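Local coordinates for m3DLH protein (PDB 7JKA) that probably hydrolyses dienelactones and related esters as a dienelactone hydrolase family enzyme of the alpha/beta-hydrolase clan, with phosphotriesterase activity also ascribed to it, at residues Arg20-Gly24 and Ala106-Ala111; Phe48-Leu54 and Ala74-His78; Phe98-Trp104 and Phe133-Thr137; Leu126-Cys132 and Ala150-Ala156. All coordinates share one frame. Residue numbers count along the deposited sequence, not the author numbering.

Interaction 1: Arg20-Gly24 and Ala106-Ala111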
loop_
_atom_site.group_PDB
_atom_site.type_symbol
_atom_site.label_atom_id
_atom_site.label_comp_id
_atom_site.label_asym_id
_atom_site.label_seq_id
_atom_site.Cartn_x
_atom_site.Cartn_y
_atom_site.Cartn_z
ATOM N N ARG A 20 -5.524 -11.392 -13.638
ATOM C CA ARG A 20 -6.872 -10.844 -13.757
ATOM C C ARG A 20 -7.703 -11.349 -12.584
ATOM O O ARG A 20 -7.663 -12.536 -12.256
ATOM C CB ARG A 20 -7.490 -11.239 -15.101
ATOM C CG ARG A 20 -6.670 -10.653 -16.222
ATOM C CD ARG A 20 -7.318 -10.723 -17.582
ATOM N NE ARG A 20 -6.509 -9.932 -18.502
ATOM C CZ ARG A 20 -6.833 -8.730 -18.970
ATOM N NH1 ARG A 20 -7.989 -8.156 -18.648
ATOM N NH2 ARG A 20 -5.986 -8.109 -19.789
ATOM N N TYR A 21 -8.415 -10.446 -11.921
ATOM C CA TYR A 21 -9.162 -10.845 -10.745
ATOM C C TYR A 21 -10.365 -9.924 -10.604
ATOM O O TYR A 21 -10.512 -8.950 -11.341
ATOM C CB TYR A 21 -8.280 -10.806 -9.490
ATOM C CG TYR A 21 -7.705 -9.431 -9.128
ATOM C CD1 TYR A 21 -6.558 -8.931 -9.758
ATOM C CD2 TYR A 21 -8.290 -8.653 -8.144
ATOM C CE1 TYR A 21 -6.020 -7.696 -9.414
ATOM C CE2 TYR A 21 -7.767 -7.415 -7.801
ATOM C CZ TYR A 21 -6.633 -6.937 -8.446
ATOM O OH TYR A 21 -6.105 -5.696 -8.089
ATOM N N THR A 22 -11.234 -10.236 -9.645
ATOM C CA THR A 22 -12.468 -9.468 -9.530
ATOM C C THR A 22 -12.920 -9.427 -8.080
ATOM O O THR A 22 -12.585 -10.301 -7.279
ATOM C CB THR A 22 -13.565 -10.054 -10.439
ATOM O OG1 THR A 22 -14.750 -9.233 -10.406
ATOM C CG2 THR A 22 -13.941 -11.475 -10.039
ATOM N N ASP A 23 -13.674 -8.387 -7.745
ATOM C CA ASP A 23 -14.440 -8.361 -6.511
ATOM C C ASP A 23 -15.884 -8.819 -6.708
ATOM O O ASP A 23 -16.691 -8.726 -5.772
ATOM C CB ASP A 23 -14.411 -6.953 -5.917
ATOM C CG ASP A 23 -15.049 -5.926 -6.819
ATOM O OD1 ASP A 23 -15.488 -6.265 -7.954
ATOM O OD2 ASP A 23 -15.116 -4.752 -6.388
ATOM N N GLY A 24 -16.231 -9.295 -7.911
ATOM C CA GLY A 24 -17.594 -9.673 -8.250
ATOM C C GLY A 24 -18.379 -8.591 -8.970
ATOM O O GLY A 24 -19.437 -8.886 -9.544
ATOM N N ALA A 106 -13.572 -3.864 -0.631
ATOM C CA ALA A 106 -13.760 -5.038 -1.475
ATOM C C ALA A 106 -12.706 -5.128 -2.567
ATOM O O ALA A 106 -12.235 -6.231 -2.877
ATOM C CB ALA A 106 -15.154 -5.013 -2.089
ATOM N N LEU A 107 -12.350 -4.002 -3.198
ATOM C CA LEU A 107 -11.300 -4.069 -4.210
ATOM C C LEU A 107 -9.938 -4.342 -3.573
ATOM O O LEU A 107 -9.068 -4.955 -4.202
ATOM C CB LEU A 107 -11.287 -2.793 -5.069
ATOM C CG LEU A 107 -10.797 -1.448 -4.533
ATOM C CD1 LEU A 107 -9.282 -1.358 -4.536
ATOM C CD2 LEU A 107 -11.456 -0.322 -5.385
ATOM N N ALA A 108 -9.726 -3.885 -2.329
ATOM C CA ALA A 108 -8.466 -4.186 -1.647
ATOM C C ALA A 108 -8.407 -5.655 -1.236
ATOM O O ALA A 108 -7.386 -6.327 -1.418
ATOM C CB ALA A 108 -8.313 -3.290 -0.426
ATOM N N ARG A 109 -9.518 -6.177 -0.720
ATOM C CA ARG A 109 -9.558 -7.582 -0.337
ATOM C C ARG A 109 -9.449 -8.494 -1.558
ATOM O O ARG A 109 -8.842 -9.572 -1.475
ATOM C CB ARG A 109 -10.840 -7.848 0.451
ATOM C CG ARG A 109 -10.753 -9.050 1.337
ATOM C CD ARG A 109 -11.149 -8.735 2.770
ATOM N NE ARG A 109 -10.850 -9.892 3.597
ATOM C CZ ARG A 109 -11.367 -10.125 4.795
ATOM N NH1 ARG A 109 -11.021 -11.235 5.441
ATOM N NH2 ARG A 109 -12.240 -9.276 5.333
ATOM N N ALA A 110 -10.002 -8.070 -2.703
ATOM C CA ALA A 110 -9.858 -8.857 -3.924
ATOM C C ALA A 110 -8.399 -8.969 -4.335
ATOM O O ALA A 110 -7.954 -10.044 -4.757
ATOM C CB ALA A 110 -10.678 -8.241 -5.056
ATOM N N ALA A 111 -7.625 -7.893 -4.172
ATOM C CA ALA A 111 -6.194 -7.985 -4.455
ATOM C C ALA A 111 -5.501 -8.940 -3.487
ATOM O O ALA A 111 -4.710 -9.785 -3.904
ATOM C CB ALA A 111 -5.551 -6.593 -4.433
HETATM O O HOH W 1 -7.350 -4.197 -6.287
#
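The side chain of Y21 lies along one side of helix 101-116. Its chi1 is near +61° (p), and the ring runs past A110 and A111. Y21 CD2 is 3.9 Å from A110 CB, and Y21 CE2 is 4.1 Å from A111 CB. The ring also comes within 3.7 Å of backbone, Y21 CD2 to A110 O and Y21 CE2 to A111 N. Y21 OH lies beside A111, 3.8 Å from A111 CB. A water 2.7 Å from Y21 OH donates to L107 O at 2.8 Å, and Y21 OH is also hydrogen-bonded to D76. No direct hydrogen bond joins the two segments. The strand belongs to the N-terminal hairpin of strands 14-22 and 27-35, at the edge of the central sheet of an alpha/beta-hydrolase fold. The helix packs against that sheet, and the short strand and helix segments cross at 138° with axes 8.4 Å apart. Small side chains permit the close approach: A110 CB is 3.6 Å from T22 O and 4.0 Å from D23 CB. D23 is also p at chi1, with D23 OD2 4.3 Å from A106 CB. Its other oxygen, OD1, accepts from T26 and H25 in the hairpin turn. T22 points away from the helix. Its OG1 accepts from G24 N at 2.9 Å, forming an ST turn, and is also hydrogen-bonded to T26 O.

Interaction 2: Phe48-Leu54 and Ala74-His78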
loop_
_atom_site.group_PDB
_atom_site.type_symbol
_atom_site.label_atom_id
_atom_site.label_comp_id
_atom_site.label_asym_id
_atom_site.label_seq_id
_atom_site.Cartn_x
_atom_site.Cartn_y
_atom_site.Cartn_z
ATOM N N PHE A 48 -0.302 -1.457 -3.182
ATOM C CA PHE A 48 -1.325 -0.557 -3.689
ATOM C C PHE A 48 -0.674 0.709 -4.216
ATOM O O PHE A 48 0.148 1.330 -3.513
ATOM C CB PHE A 48 -2.339 -0.221 -2.602
ATOM C CG PHE A 48 -3.186 -1.394 -2.195
ATOM C CD1 PHE A 48 -4.170 -1.876 -3.055
ATOM C CD2 PHE A 48 -2.971 -2.036 -0.982
ATOM C CE1 PHE A 48 -4.947 -2.977 -2.681
ATOM C CE2 PHE A 48 -3.738 -3.139 -0.603
ATOM C CZ PHE A 48 -4.715 -3.614 -1.447
ATOM N N PRO A 49 -0.991 1.100 -5.437
ATOM C CA PRO A 49 -0.328 2.241 -6.068
ATOM C C PRO A 49 -0.908 3.566 -5.581
ATOM O O PRO A 49 -1.902 3.623 -4.856
ATOM C CB PRO A 49 -0.666 2.034 -7.553
ATOM C CG PRO A 49 -2.109 1.486 -7.476
ATOM C CD PRO A 49 -2.034 0.516 -6.306
ATOM N N GLU A 50 -0.275 4.662 -6.016
ATOM C CA GLU A 50 -0.903 5.973 -5.905
ATOM C C GLU A 50 -2.262 5.988 -6.609
ATOM O O GLU A 50 -2.562 5.060 -7.375
ATOM C CB GLU A 50 0.020 7.047 -6.480
ATOM C CG GLU A 50 1.269 7.289 -5.629
ATOM C CD GLU A 50 1.951 8.592 -6.002
ATOM O OE1 GLU A 50 2.186 8.824 -7.203
ATOM O OE2 GLU A 50 2.247 9.402 -5.106
ATOM N N ALA A 51 -3.097 7.006 -6.347
ATOM C CA ALA A 51 -4.471 6.992 -6.853
ATOM C C ALA A 51 -4.550 7.095 -8.364
ATOM O O ALA A 51 -5.624 6.838 -8.924
ATOM C CB ALA A 51 -5.302 8.116 -6.223
ATOM N N PHE A 52 -3.451 7.448 -9.046
ATOM C CA PHE A 52 -3.430 7.327 -10.500
ATOM C C PHE A 52 -3.836 5.927 -10.948
ATOM O O PHE A 52 -4.443 5.770 -12.007
ATOM C CB PHE A 52 -2.036 7.630 -11.045
ATOM C CG PHE A 52 -1.501 8.958 -10.630
ATOM C CD1 PHE A 52 -2.060 10.119 -11.119
ATOM C CD2 PHE A 52 -0.422 9.035 -9.762
ATOM C CE1 PHE A 52 -1.563 11.359 -10.739
ATOM C CE2 PHE A 52 0.080 10.261 -9.377
ATOM C CZ PHE A 52 -0.491 11.426 -9.867
ATOM N N GLY A 53 -3.490 4.908 -10.174
ATOM C CA GLY A 53 -3.715 3.517 -10.512
ATOM C C GLY A 53 -2.414 2.764 -10.707
ATOM O O GLY A 53 -1.319 3.272 -10.455
ATOM N N LEU A 54 -2.546 1.528 -11.178
ATOM C CA LEU A 54 -1.385 0.661 -11.346
ATOM C C LEU A 54 -0.480 1.242 -12.424
ATOM O O LEU A 54 -0.779 1.160 -13.617
ATOM C CB LEU A 54 -1.845 -0.752 -11.690
ATOM C CG LEU A 54 -0.746 -1.769 -11.984
ATOM C CD1 LEU A 54 0.361 -1.616 -10.969
ATOM C CD2 LEU A 54 -1.331 -3.172 -11.945
ATOM N N ALA A 74 1.209 -6.121 -7.619
ATOM C CA ALA A 74 0.838 -4.734 -7.871
ATOM C C ALA A 74 -0.652 -4.693 -8.214
ATOM O O ALA A 74 -1.085 -5.302 -9.202
ATOM C CB ALA A 74 1.699 -4.177 -9.002
ATOM N N ALA A 75 -1.430 -3.984 -7.411
ATOM C CA ALA A 75 -2.882 -4.015 -7.496
ATOM C C ALA A 75 -3.445 -2.918 -8.391
ATOM O O ALA A 75 -2.884 -1.824 -8.520
ATOM C CB ALA A 75 -3.506 -3.861 -6.109
ATOM N N ASP A 76 -4.605 -3.217 -8.967
ATOM C CA ASP A 76 -5.360 -2.294 -9.809
ATOM C C ASP A 76 -6.424 -1.611 -8.943
ATOM O O ASP A 76 -7.260 -2.294 -8.351
ATOM C CB ASP A 76 -5.969 -3.132 -10.939
ATOM C CG ASP A 76 -6.916 -2.365 -11.858
ATOM O OD1 ASP A 76 -7.085 -1.136 -11.732
ATOM O OD2 ASP A 76 -7.485 -3.041 -12.743
ATOM N N LEU A 77 -6.401 -0.267 -8.866
ATOM C CA LEU A 77 -7.364 0.428 -8.019
ATOM C C LEU A 77 -8.693 0.694 -8.702
ATOM O O LEU A 77 -9.680 0.978 -8.008
ATOM C CB LEU A 77 -6.815 1.781 -7.563
ATOM C CG LEU A 77 -5.616 1.747 -6.614
ATOM C CD1 LEU A 77 -5.156 3.174 -6.349
ATOM C CD2 LEU A 77 -5.990 1.025 -5.306
ATOM N N HIS A 78 -8.744 0.662 -10.034
ATOM C CA HIS A 78 -9.864 1.261 -10.754
ATOM C C HIS A 78 -10.634 0.295 -11.621
ATOM O O HIS A 78 -11.819 0.543 -11.906
ATOM C CB HIS A 78 -9.367 2.406 -11.641
ATOM C CG HIS A 78 -8.583 3.421 -10.881
ATOM N ND1 HIS A 78 -9.035 3.965 -9.697
ATOM C CD2 HIS A 78 -7.369 3.974 -11.114
ATOM C CE1 HIS A 78 -8.134 4.815 -9.235
ATOM N NE2 HIS A 78 -7.121 4.849 -10.084
HETATM O O HOH W 2 -5.358 0.912 -11.825
#
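F48 ends strand 42-48, and its ring touches A75 and L77. F48 CD1 is 3.7 Å from A75 CB and 4.1 Å from L77 CD2. P49 follows with its ring toward the other loop. P49 CG lies 3.6 Å from L77 CG, while P49 CD is 3.3 Å from A75 O. The chain then bends around the end of the L77 side chain. L77 CD1 is 3.4 Å from E50 O and 3.9 Å from A51 CA. The CA-to-CB bond of E50 points away; E50 OE2 is hydrogen-bonded to S214 OG, and the side chain touches C132. A51 provides the direct hydrogen bond: H78 NE2 donates to A51 O at 2.7 Å. The other ring nitrogen of H78 bonds R93. The F52 ring meets that of H223. G53 N bonds back to E50 O at 3.0 Å and closes the turn. G53 has phi near 115°, and a CB here would clash with H78 CD2. L54 points toward the second loop, with L54 CD1 3.5 Å from A74 CB. A water accepts from L54 N at 3.0 Å and donates to D76 OD1 at 2.7 Å. D76 OD1 also accepts from H78 N at 3.0 Å, an Asx turn, and D76 OD2 accepts from G81 N. Both loops leave the C-terminal ends of neighbouring parallel strands, 42-48 and 71-74. This is where alpha/beta hydrolases place their active-site loops, and E50 reaches the probable nucleophile elbow.

Interaction 3: Phe98-Trp104 and Phe133-Thr137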
loop_
_atom_site.group_PDB
_atom_site.type_symbol
_atom_site.label_atom_id
_atom_site.label_comp_id
_atom_site.label_asym_id
_atom_site.label_seq_id
_atom_site.Cartn_x
_atom_site.Cartn_y
_atom_site.Cartn_z
ATOM N N PHE A 98 -13.869 7.073 -0.496
ATOM C CA PHE A 98 -14.098 7.519 0.881
ATOM C C PHE A 98 -15.547 7.324 1.305
ATOM O O PHE A 98 -15.824 7.007 2.469
ATOM C CB PHE A 98 -13.738 8.998 1.059
ATOM C CG PHE A 98 -12.278 9.335 0.841
ATOM C CD1 PHE A 98 -11.268 8.413 1.071
ATOM C CD2 PHE A 98 -11.925 10.615 0.432
ATOM C CE1 PHE A 98 -9.920 8.772 0.881
ATOM C CE2 PHE A 98 -10.605 10.969 0.223
ATOM C CZ PHE A 98 -9.601 10.046 0.447
ATOM N N GLY A 99 -16.496 7.580 0.396
ATOM C CA GLY A 99 -17.892 7.500 0.755
ATOM C C GLY A 99 -18.516 6.139 0.557
ATOM O O GLY A 99 -19.713 5.969 0.800
ATOM N N ASP A 100 -17.730 5.152 0.112
ATOM C CA ASP A 100 -18.203 3.793 -0.108
ATOM C C ASP A 100 -17.075 2.883 0.393
ATOM O O ASP A 100 -16.357 2.222 -0.364
ATOM C CB ASP A 100 -18.549 3.545 -1.578
ATOM C CG ASP A 100 -19.242 2.222 -1.803
ATOM O OD1 ASP A 100 -19.271 1.385 -0.876
ATOM O OD2 ASP A 100 -19.765 2.030 -2.920
ATOM N N ARG A 101 -16.904 2.870 1.714
ATOM C CA ARG A 101 -15.809 2.117 2.311
ATOM C C ARG A 101 -15.934 0.623 2.012
ATOM O O ARG A 101 -14.918 -0.061 1.862
ATOM C CB ARG A 101 -15.758 2.357 3.822
ATOM C CG ARG A 101 -15.733 3.829 4.255
ATOM C CD ARG A 101 -14.399 4.505 4.007
ATOM N NE ARG A 101 -13.401 4.231 5.040
ATOM C CZ ARG A 101 -13.275 4.923 6.171
ATOM N NH1 ARG A 101 -12.326 4.601 7.032
ATOM N NH2 ARG A 101 -14.106 5.926 6.460
ATOM N N ALA A 102 -17.163 0.112 1.895
ATOM C CA ALA A 102 -17.355 -1.297 1.555
ATOM C C ALA A 102 -16.793 -1.616 0.179
ATOM O O ALA A 102 -16.118 -2.638 0.002
ATOM C CB ALA A 102 -18.840 -1.660 1.622
ATOM N N ALA A 103 -17.048 -0.753 -0.807
ATOM C CA ALA A 103 -16.525 -1.009 -2.150
ATOM C C ALA A 103 -15.012 -0.853 -2.179
ATOM O O ALA A 103 -14.306 -1.609 -2.860
ATOM C CB ALA A 103 -17.175 -0.061 -3.159
ATOM N N TRP A 104 -14.507 0.131 -1.438
ATOM C CA TRP A 104 -13.076 0.342 -1.337
ATOM C C TRP A 104 -12.405 -0.871 -0.722
ATOM O O TRP A 104 -11.403 -1.364 -1.239
ATOM C CB TRP A 104 -12.862 1.599 -0.503
ATOM C CG TRP A 104 -11.485 2.168 -0.433
ATOM C CD1 TRP A 104 -10.398 1.812 -1.145
ATOM C CD2 TRP A 104 -11.083 3.222 0.442
ATOM N NE1 TRP A 104 -9.307 2.582 -0.758
ATOM C CE2 TRP A 104 -9.724 3.473 0.199
ATOM C CE3 TRP A 104 -11.763 3.992 1.389
ATOM C CZ2 TRP A 104 -9.004 4.452 0.906
ATOM C CZ3 TRP A 104 -11.063 4.972 2.077
ATOM C CH2 TRP A 104 -9.707 5.196 1.826
ATOM N N PHE A 133 -2.640 7.414 -1.824
ATOM C CA PHE A 133 -3.949 6.795 -1.635
ATOM C C PHE A 133 -3.854 5.277 -1.528
ATOM O O PHE A 133 -4.663 4.668 -0.827
ATOM C CB PHE A 133 -4.875 7.186 -2.798
ATOM C CG PHE A 133 -6.267 6.635 -2.670
ATOM C CD1 PHE A 133 -7.199 7.223 -1.821
ATOM C CD2 PHE A 133 -6.650 5.528 -3.412
ATOM C CE1 PHE A 133 -8.503 6.706 -1.713
ATOM C CE2 PHE A 133 -7.948 5.014 -3.319
ATOM C CZ PHE A 133 -8.866 5.600 -2.465
ATOM N N GLY A 134 -2.857 4.663 -2.178
ATOM C CA GLY A 134 -2.605 3.237 -1.975
ATOM C C GLY A 134 -2.271 2.871 -0.542
ATOM O O GLY A 134 -2.634 1.783 -0.068
ATOM N N GLY A 135 -1.578 3.758 0.172
ATOM C CA GLY A 135 -1.322 3.509 1.581
ATOM C C GLY A 135 -2.598 3.602 2.389
ATOM O O GLY A 135 -2.833 2.791 3.292
ATOM N N THR A 136 -3.415 4.618 2.102
ATOM C CA THR A 136 -4.713 4.713 2.745
ATOM C C THR A 136 -5.492 3.426 2.506
ATOM O O THR A 136 -6.139 2.902 3.418
ATOM C CB THR A 136 -5.468 5.922 2.185
ATOM O OG1 THR A 136 -4.574 7.044 2.044
ATOM C CG2 THR A 136 -6.662 6.264 3.078
ATOM N N THR A 137 -5.406 2.899 1.278
ATOM C CA THR A 137 -6.083 1.656 0.906
ATOM C C THR A 137 -5.563 0.483 1.723
ATOM O O THR A 137 -6.349 -0.345 2.201
ATOM C CB THR A 137 -5.884 1.397 -0.595
ATOM O OG1 THR A 137 -6.463 2.481 -1.330
ATOM C CG2 THR A 137 -6.602 0.127 -1.039
#
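An indole-to-hydroxyl hydrogen bond links two helices inside a largely aromatic contact. W104 NE1 donates to T137 OG1 at 2.9 Å, with a nearly straight angle of 165°. T137 OG1 in turn donates to F133 O at 2.9 Å, so the indole bond continues into the backbone of the first turn of helix 133-143. The W104 side chain points toward this helix and has the largest share of the contact. Its far edge meets T136, with W104 CH2 3.5 Å from T136 CG2. The F133 ring lies nearly parallel to the five-membered ring of W104, at 6°, but is slid sideways. Their centroids are 5.0 Å apart and the rings barely overlap. The closest atoms are W104 CZ2 and F133 CE1, at 3.5 Å. Helix 133-143 directly follows the probable nucleophile elbow, the strained strand-to-helix turn of alpha/beta hydrolases, and G134 is the last glycine of its GxCxG pattern. F98 completes the aromatic cluster. F98 CE1 is 3.6 Å from F133 CE1, with the two ring planes oblique at 57°. M94 and L97 of helix 90-98 also pack on F133. Between F98 and W104 the chain changes helix. D100 is the N-cap of helix 101-116, and D100 OD1 accepts from A103 N at 3.1 Å. R101 turns to E140, with which it forms a salt bridge.

Interaction 4: Leu126-Cys132 and Ala150-Ala156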
loop_
_atom_site.group_PDB
_atom_site.type_symbol
_atom_site.label_atom_id
_atom_site.label_comp_id
_atom_site.label_asym_id
_atom_site.label_seq_id
_atom_site.Cartn_x
_atom_site.Cartn_y
_atom_site.Cartn_z
ATOM N N LEU A 126 1.970 -12.549 5.107
ATOM C CA LEU A 126 1.394 -11.608 4.164
ATOM C C LEU A 126 1.585 -10.180 4.657
ATOM O O LEU A 126 1.506 -9.902 5.861
ATOM C CB LEU A 126 -0.107 -11.872 3.955
ATOM C CG LEU A 126 -0.454 -13.259 3.450
ATOM C CD1 LEU A 126 -1.944 -13.477 3.462
ATOM C CD2 LEU A 126 0.066 -13.463 2.026
ATOM N N ALA A 127 1.806 -9.279 3.713
ATOM C CA ALA A 127 1.854 -7.857 4.031
ATOM C C ALA A 127 1.133 -7.064 2.960
ATOM O O ALA A 127 0.900 -7.534 1.845
ATOM C CB ALA A 127 3.301 -7.357 4.164
ATOM N N ALA A 128 0.819 -5.816 3.307
ATOM C CA ALA A 128 0.339 -4.859 2.327
ATOM C C ALA A 128 1.114 -3.571 2.478
ATOM O O ALA A 128 1.323 -3.106 3.599
ATOM C CB ALA A 128 -1.169 -4.562 2.497
ATOM N N ILE A 129 1.511 -2.991 1.358
ATOM C CA ILE A 129 2.089 -1.661 1.353
ATOM C C ILE A 129 1.309 -0.799 0.372
ATOM O O ILE A 129 0.579 -1.289 -0.497
ATOM C CB ILE A 129 3.585 -1.655 0.994
ATOM C CG1 ILE A 129 3.845 -1.955 -0.497
ATOM C CG2 ILE A 129 4.349 -2.605 1.903
ATOM C CD1 ILE A 129 5.345 -1.725 -0.885
ATOM N N GLY A 130 1.464 0.507 0.519
ATOM C CA GLY A 130 0.789 1.409 -0.388
ATOM C C GLY A 130 1.417 2.778 -0.363
ATOM O O GLY A 130 2.010 3.202 0.643
ATOM N N PHE A 131 1.274 3.474 -1.481
ATOM C CA PHE A 131 1.860 4.780 -1.720
ATOM C C PHE A 131 0.713 5.759 -1.882
ATOM O O PHE A 131 -0.196 5.513 -2.667
ATOM C CB PHE A 131 2.745 4.722 -2.972
ATOM C CG PHE A 131 3.842 3.732 -2.845
ATOM C CD1 PHE A 131 3.630 2.390 -3.112
ATOM C CD2 PHE A 131 5.066 4.139 -2.333
ATOM C CE1 PHE A 131 4.651 1.463 -2.931
ATOM C CE2 PHE A 131 6.105 3.228 -2.145
ATOM C CZ PHE A 131 5.886 1.880 -2.428
ATOM N N CYS A 132 0.741 6.859 -1.132
ATOM C CA CYS A 132 -0.326 7.887 -1.174
ATOM C C CYS A 132 -1.666 7.215 -0.937
ATOM O O CYS A 132 -1.819 6.496 0.060
ATOM C CB CYS A 132 -0.281 8.651 -2.462
ATOM S SG CYS A 132 1.175 9.415 -2.599
ATOM N N ALA A 150 1.699 -7.449 8.387
ATOM C CA ALA A 150 2.382 -6.157 8.398
ATOM C C ALA A 150 1.740 -5.259 7.361
ATOM O O ALA A 150 1.293 -5.727 6.306
ATOM C CB ALA A 150 3.878 -6.288 8.092
ATOM N N ILE A 151 1.668 -3.972 7.684
ATOM C CA ILE A 151 1.150 -2.956 6.788
ATOM C C ILE A 151 2.109 -1.784 6.855
ATOM O O ILE A 151 2.444 -1.332 7.958
ATOM C CB ILE A 151 -0.263 -2.484 7.191
ATOM C CG1 ILE A 151 -1.237 -3.661 7.257
ATOM C CG2 ILE A 151 -0.762 -1.446 6.227
ATOM C CD1 ILE A 151 -1.390 -4.183 8.657
ATOM N N VAL A 152 2.556 -1.291 5.700
ATOM C CA VAL A 152 3.472 -0.150 5.652
ATOM C C VAL A 152 2.928 0.850 4.663
ATOM O O VAL A 152 2.602 0.484 3.525
ATOM C CB VAL A 152 4.902 -0.561 5.253
ATOM C CG1 VAL A 152 5.829 0.675 5.364
ATOM C CG2 VAL A 152 5.407 -1.686 6.153
ATOM N N THR A 153 2.813 2.108 5.079
ATOM C CA THR A 153 2.349 3.160 4.186
ATOM C C THR A 153 3.460 4.158 3.903
ATOM O O THR A 153 4.321 4.423 4.749
ATOM C CB THR A 153 1.127 3.901 4.749
ATOM O OG1 THR A 153 1.490 4.693 5.901
ATOM C CG2 THR A 153 0.081 2.907 5.175
ATOM N N PHE A 154 3.443 4.712 2.695
ATOM C CA PHE A 154 4.422 5.716 2.292
ATOM C C PHE A 154 3.667 6.951 1.835
ATOM O O PHE A 154 2.859 6.873 0.898
ATOM C CB PHE A 154 5.324 5.206 1.162
ATOM C CG PHE A 154 6.113 3.969 1.509
ATOM C CD1 PHE A 154 5.603 2.695 1.247
ATOM C CD2 PHE A 154 7.388 4.082 2.035
ATOM C CE1 PHE A 154 6.324 1.559 1.548
ATOM C CE2 PHE A 154 8.136 2.948 2.354
ATOM C CZ PHE A 154 7.593 1.670 2.097
ATOM N N HIS A 155 3.933 8.078 2.487
ATOM C CA HIS A 155 3.288 9.371 2.195
ATOM C C HIS A 155 1.797 9.215 1.896
ATOM O O HIS A 155 1.288 9.690 0.876
ATOM C CB HIS A 155 4.011 10.149 1.079
ATOM C CG HIS A 155 4.385 9.338 -0.136
ATOM N ND1 HIS A 155 3.522 9.123 -1.193
ATOM C CD2 HIS A 155 5.548 8.733 -0.478
ATOM C CE1 HIS A 155 4.127 8.393 -2.114
ATOM N NE2 HIS A 155 5.354 8.132 -1.704
ATOM N N ALA A 156 1.091 8.568 2.826
ATOM C CA ALA A 156 -0.332 8.257 2.675
ATOM C C ALA A 156 -1.224 9.261 3.381
ATOM O O ALA A 156 -0.988 9.623 4.532
ATOM C CB ALA A 156 -0.635 6.862 3.234
#
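Two parallel strands pair through five backbone hydrogen bonds, from A128 N to A150 O (3.0 Å) up to C132 N to F154 O (2.9 Å). Side chains match in size along the face bearing A127, I129 and F131. At the start small meets small: A127 CB is 4.1 Å from A150 CB. I129 then fits beside V152, with I129 CG2 4.0 Å from V152 CB, and I129 CD1 reaches F154 CE1 at 4.2 Å. F131 and F154 lie side by side, planes at 9° but slid apart, with F131 CE2 3.5 Å from F154 CD1. On the other face, A128 and G130 are small, and helix 133-143 packs against I151 and T153. This helix completes the beta-alpha-beta unit. Past the strands, C132 SG is 2.8 Å from H155 ND1, and H155 NE2 is hydrogen-bonded to T216 OG1. C132 has phi/psi of 54/-126, the strained geometry of a nucleophile elbow. With a thiol at this elbow, touching E50 and H213, C132 is probably the nucleophile, as in dienelactone hydrolases.

In the fold
The centre of interaction 4 is about 3 Å from the centre of the chain, and the contact is wholly buried. The centre of interaction 1 is about 15 Å from it, and that contact is only partly buried. Interactions 2 and 3 are buried too, between these extremes. Strand pairing by backbone hydrogen bonds marks interaction 4. Interactions 2 and 3 each have one direct side-chain hydrogen bond amid apolar contacts, and interaction 1 is bridged by water. Interactions 1 and 3 share helix 101-116, and helix 133-143 of interaction 3 connects the two strands of interaction 4. Interaction 2 touches all the others: Y21 OH meets D76 N, F48 packs on T137, and E50 OE2 lies 2.7 Å from C132 SG.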